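PDB 4FGW: glycerol-3-phosphate dehydrogenase [NAD(+)] 1 from Saccharomyces cerevisiae, which catalyses the NADH-linked interconversion of dihydroxyacetone phosphate and glycerol 3-phosphate, driving glycerol production during hyperosmotic stress. Local coordinates for residues F35-G46 and S114-I125. Residues are numbered along the deposited sequence; the frame is centred on the assembly and turned at random.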
loop_
_atom_site.group_PDB
_atom_site.type_symbol
_atom_site.label_atom_id
_atom_site.label_comp_id
_atom_site.label_asym_id
_atom_site.label_seq_id
_atom_site.Cartn_x
_atom_site.Cartn_y
_atom_site.Cartn_z
ATOM N N PHE A 35 -24.377 7.718 -27.519
ATOM C CA PHE A 35 -22.986 7.385 -27.826
ATOM C C PHE A 35 -22.745 5.954 -28.292
ATOM O O PHE A 35 -23.019 5.002 -27.561
ATOM C CB PHE A 35 -22.043 7.773 -26.674
ATOM C CG PHE A 35 -22.104 9.227 -26.264
ATOM C CD1 PHE A 35 -21.702 10.235 -27.139
ATOM C CD2 PHE A 35 -22.546 9.589 -24.996
ATOM C CE1 PHE A 35 -21.766 11.581 -26.761
ATOM C CE2 PHE A 35 -22.608 10.937 -24.617
ATOM C CZ PHE A 35 -22.216 11.923 -25.501
ATOM N N LYS A 36 -22.227 5.814 -29.524
ATOM C CA LYS A 36 -21.874 4.527 -30.121
ATOM C C LYS A 36 -20.459 4.179 -29.645
ATOM O O LYS A 36 -19.549 5.002 -29.777
ATOM C CB LYS A 36 -21.950 4.611 -31.650
ATOM C CG LYS A 36 -22.480 3.342 -32.308
ATOM C CD LYS A 36 -22.843 3.559 -33.779
ATOM C CE LYS A 36 -24.292 3.939 -33.981
ATOM N NZ LYS A 36 -24.629 4.075 -35.423
ATOM N N VAL A 37 -20.288 2.992 -29.036
ATOM C CA VAL A 37 -18.994 2.564 -28.482
ATOM C C VAL A 37 -18.376 1.397 -29.265
ATOM O O VAL A 37 -19.057 0.413 -29.561
ATOM C CB VAL A 37 -19.050 2.268 -26.951
ATOM C CG1 VAL A 37 -17.655 2.312 -26.325
ATOM C CG2 VAL A 37 -19.986 3.228 -26.218
ATOM N N THR A 38 -17.076 1.516 -29.584
ATOM C CA THR A 38 -16.288 0.487 -30.263
ATOM C C THR A 38 -15.023 0.178 -29.459
ATOM O O THR A 38 -14.331 1.090 -29.001
ATOM C CB THR A 38 -15.998 0.865 -31.731
ATOM O OG1 THR A 38 -17.233 0.966 -32.444
ATOM C CG2 THR A 38 -15.080 -0.137 -32.441
ATOM N N VAL A 39 -14.731 -1.117 -29.303
ATOM C CA VAL A 39 -13.543 -1.618 -28.617
ATOM C C VAL A 39 -12.584 -2.195 -29.669
ATOM O O VAL A 39 -12.965 -3.092 -30.428
ATOM C CB VAL A 39 -13.897 -2.649 -27.508
ATOM C CG1 VAL A 39 -12.641 -3.183 -26.814
ATOM C CG2 VAL A 39 -14.851 -2.045 -26.487
ATOM N N ILE A 40 -11.357 -1.657 -29.734
ATOM C CA ILE A 40 -10.313 -2.149 -30.645
ATOM C C ILE A 40 -9.443 -3.079 -29.783
ATOM O O ILE A 40 -8.628 -2.579 -28.997
ATOM C CB ILE A 40 -9.495 -0.972 -31.275
ATOM C CG1 ILE A 40 -10.387 0.103 -31.972
ATOM C CG2 ILE A 40 -8.367 -1.477 -32.190
ATOM C CD1 ILE A 40 -11.326 -0.341 -33.112
ATOM N N GLY A 41 -9.673 -4.396 -29.860
ATOM C CA GLY A 41 -8.922 -5.324 -29.022
ATOM C C GLY A 41 -9.064 -6.810 -29.238
ATOM O O GLY A 41 -8.125 -7.460 -29.722
ATOM N N SER A 42 -10.198 -7.372 -28.775
ATOM C CA SER A 42 -10.578 -8.797 -28.889
ATOM C C SER A 42 -9.810 -9.868 -28.093
ATOM O O SER A 42 -10.261 -11.014 -28.037
ATOM C CB SER A 42 -10.795 -9.222 -30.341
ATOM O OG SER A 42 -9.583 -9.367 -31.062
ATOM N N GLY A 43 -8.700 -9.502 -27.461
ATOM C CA GLY A 43 -7.934 -10.429 -26.632
ATOM C C GLY A 43 -8.550 -10.624 -25.256
ATOM O O GLY A 43 -9.761 -10.450 -25.083
ATOM N N ASN A 44 -7.722 -10.993 -24.288
ATOM C CA ASN A 44 -8.071 -11.108 -22.868
ATOM C C ASN A 44 -8.855 -9.933 -22.323
ATOM O O ASN A 44 -10.020 -9.998 -22.024
ATOM C CB ASN A 44 -6.766 -11.135 -22.086
ATOM C CG ASN A 44 -6.603 -12.359 -21.292
ATOM O OD1 ASN A 44 -5.520 -12.694 -20.865
ATOM N ND2 ASN A 44 -7.677 -13.056 -21.094
ATOM N N TRP A 45 -8.126 -8.852 -22.186
ATOM C CA TRP A 45 -8.580 -7.583 -21.657
ATOM C C TRP A 45 -9.581 -6.892 -22.569
ATOM O O TRP A 45 -10.547 -6.309 -22.077
ATOM C CB TRP A 45 -7.360 -6.704 -21.316
ATOM C CG TRP A 45 -7.582 -5.552 -20.366
ATOM C CD1 TRP A 45 -6.898 -4.372 -20.359
ATOM C CD2 TRP A 45 -8.480 -5.500 -19.244
ATOM N NE1 TRP A 45 -7.324 -3.581 -19.317
ATOM C CE2 TRP A 45 -8.293 -4.248 -18.616
ATOM C CE3 TRP A 45 -9.442 -6.378 -18.718
ATOM C CZ2 TRP A 45 -9.027 -3.855 -17.494
ATOM C CZ3 TRP A 45 -10.151 -6.000 -17.589
ATOM C CH2 TRP A 45 -9.932 -4.758 -16.982
ATOM N N GLY A 46 -9.364 -7.008 -23.878
ATOM C CA GLY A 46 -10.224 -6.449 -24.915
ATOM C C GLY A 46 -11.649 -6.960 -24.874
ATOM O O GLY A 46 -12.585 -6.155 -24.906
ATOM N N SER A 114 -15.915 -1.115 -37.978
ATOM C CA SER A 114 -16.187 -1.083 -36.537
ATOM C C SER A 114 -16.208 0.367 -36.025
ATOM O O SER A 114 -16.939 0.684 -35.087
ATOM C CB SER A 114 -15.150 -1.905 -35.778
ATOM O OG SER A 114 -13.854 -1.343 -35.883
ATOM N N VAL A 115 -15.424 1.237 -36.680
ATOM C CA VAL A 115 -15.267 2.660 -36.382
ATOM C C VAL A 115 -16.334 3.545 -37.099
ATOM O O VAL A 115 -16.470 4.724 -36.759
ATOM C CB VAL A 115 -13.772 3.056 -36.620
ATOM C CG1 VAL A 115 -13.578 4.505 -37.072
ATOM C CG2 VAL A 115 -12.926 2.746 -35.385
ATOM N N LYS A 116 -17.151 2.899 -37.924
ATOM C CA LYS A 116 -18.238 3.523 -38.665
ATOM C C LYS A 116 -18.972 4.512 -37.818
ATOM O O LYS A 116 -19.787 4.146 -37.001
ATOM C CB LYS A 116 -19.222 2.472 -39.151
ATOM C CG LYS A 116 -19.740 2.707 -40.563
ATOM C CD LYS A 116 -20.639 3.938 -40.637
ATOM C CE LYS A 116 -21.630 3.884 -41.804
ATOM N NZ LYS A 116 -23.028 3.562 -41.383
ATOM N N ASP A 117 -18.693 5.783 -38.045
ATOM C CA ASP A 117 -19.080 6.820 -37.110
ATOM C C ASP A 117 -19.406 6.269 -35.732
ATOM O O ASP A 117 -20.457 5.709 -35.455
ATOM C CB ASP A 117 -20.129 7.802 -37.647
ATOM C CG ASP A 117 -19.580 9.215 -37.744
ATOM O OD1 ASP A 117 -19.751 9.996 -36.787
ATOM O OD2 ASP A 117 -18.941 9.532 -38.764
ATOM N N VAL A 118 -18.429 6.463 -34.878
ATOM C CA VAL A 118 -18.395 5.912 -33.576
ATOM C C VAL A 118 -18.064 7.137 -32.783
ATOM O O VAL A 118 -17.426 8.043 -33.277
ATOM C CB VAL A 118 -17.234 4.957 -33.498
ATOM C CG1 VAL A 118 -15.958 5.724 -33.538
ATOM C CG2 VAL A 118 -17.322 4.086 -32.302
ATOM N N ASP A 119 -18.497 7.155 -31.542
ATOM C CA ASP A 119 -18.361 8.309 -30.664
ATOM C C ASP A 119 -17.224 8.061 -29.685
ATOM O O ASP A 119 -16.387 8.944 -29.492
ATOM C CB ASP A 119 -19.678 8.619 -29.936
ATOM C CG ASP A 119 -20.796 9.021 -30.871
ATOM O OD1 ASP A 119 -20.751 10.155 -31.398
ATOM O OD2 ASP A 119 -21.716 8.201 -31.081
ATOM N N ILE A 120 -17.182 6.850 -29.082
ATOM C CA ILE A 120 -16.162 6.466 -28.102
ATOM C C ILE A 120 -15.370 5.235 -28.563
ATOM O O ILE A 120 -15.962 4.183 -28.825
ATOM C CB ILE A 120 -16.765 6.268 -26.671
ATOM C CG1 ILE A 120 -17.702 7.441 -26.261
ATOM C CG2 ILE A 120 -15.652 6.043 -25.619
ATOM C CD1 ILE A 120 -18.728 7.117 -25.156
ATOM N N ILE A 121 -14.031 5.366 -28.641
ATOM C CA ILE A 121 -13.145 4.246 -28.975
ATOM C C ILE A 121 -12.404 3.808 -27.709
ATOM O O ILE A 121 -11.781 4.632 -27.036
ATOM C CB ILE A 121 -12.171 4.499 -30.170
ATOM C CG1 ILE A 121 -12.934 4.806 -31.475
ATOM C CG2 ILE A 121 -11.242 3.286 -30.375
ATOM C CD1 ILE A 121 -12.067 5.295 -32.657
ATOM N N VAL A 122 -12.491 2.511 -27.382
ATOM C CA VAL A 122 -11.800 1.929 -26.231
ATOM C C VAL A 122 -10.656 1.088 -26.820
ATOM O O VAL A 122 -10.915 0.071 -27.465
ATOM C CB VAL A 122 -12.745 1.111 -25.307
ATOM C CG1 VAL A 122 -11.991 0.564 -24.098
ATOM C CG2 VAL A 122 -13.938 1.947 -24.857
ATOM N N PHE A 123 -9.403 1.563 -26.694
ATOM C CA PHE A 123 -8.252 0.832 -27.234
ATOM C C PHE A 123 -7.807 -0.189 -26.215
ATOM O O PHE A 123 -7.531 0.160 -25.064
ATOM C CB PHE A 123 -7.096 1.773 -27.584
ATOM C CG PHE A 123 -7.369 2.684 -28.750
ATOM C CD1 PHE A 123 -7.846 3.975 -28.547
ATOM C CD2 PHE A 123 -7.137 2.259 -30.056
ATOM C CE1 PHE A 123 -8.079 4.824 -29.632
ATOM C CE2 PHE A 123 -7.375 3.109 -31.137
ATOM C CZ PHE A 123 -7.837 4.387 -30.918
ATOM N N ASN A 124 -7.778 -1.455 -26.622
ATOM C CA ASN A 124 -7.376 -2.551 -25.749
ATOM C C ASN A 124 -6.645 -3.655 -26.527
ATOM O O ASN A 124 -7.107 -4.796 -26.625
ATOM C CB ASN A 124 -8.575 -3.068 -24.938
ATOM C CG ASN A 124 -8.205 -3.742 -23.646
ATOM O OD1 ASN A 124 -8.986 -3.754 -22.695
ATOM N ND2 ASN A 124 -7.009 -4.316 -23.572
ATOM N N ILE A 125 -5.438 -3.342 -26.986
ATOM C CA ILE A 125 -4.587 -4.274 -27.726
ATOM C C ILE A 125 -3.192 -4.227 -27.163
ATOM O O ILE A 125 -2.864 -3.270 -26.515
ATOM C CB ILE A 125 -4.454 -3.901 -29.236
ATOM C CG1 ILE A 125 -3.634 -2.640 -29.402
ATOM C CG2 ILE A 125 -5.773 -3.732 -29.892
ATOM C CD1 ILE A 125 -4.439 -1.476 -29.705
#
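T38 and I40 of strand 35-40 pair in parallel with strand 120-123: T38 N donates to I120 O, T38 O accepts from V122 N, I40 N reaches V122 O, and I40 O takes N124 N at 2.8 Å, one residue beyond the strand. At the start of the pairing K36 O is gripped twice, by I120 N nearly in line with the carbonyl and, more off-axis, by D119 N. D119 returns the contact through its side chain: K36 N points almost straight (178°) at D119 OD2, 2.9 Å away, on the anti lone pair. The carboxylate stands steeply to the F35 ring, whose edge, at F35 CD1, lies 3.8 Å from D119 CB. On the other face of the sheet from V37, T38 turns OG1 beside its backbone N (chi1 -63°), where it donates to S114 O at 2.7 Å and ties the strand to helix 111-115; CG2 lies against S114 CB. I40 fills the same face, CG1 on I121 CG2 (3.7 Å), CD1 reaching V115 CG2, and CG2 alongside I125 CG2. On the opposite face V37 CG1 packs against V122 CG2, and V39 CG2 lies beside V122 CB. Past the strands, G41 CA comes within 3.1 Å of N124 O, a close approach suited to a residue without a side chain. G41, G43 and G46 fit the GxGxxG pattern of Rossmann dinucleotide-binding domains, running from the turn into helix 44-59, consistent with NAD(+) binding by residues 41-46, as inferred from relatives. S114 OG is held by L111 O. Helix 44-59 covers the V37, V39 and V122 face through V53, A50 and I49, while strand 67-71 flanks strand 35-40 on the side away from strand 120-123.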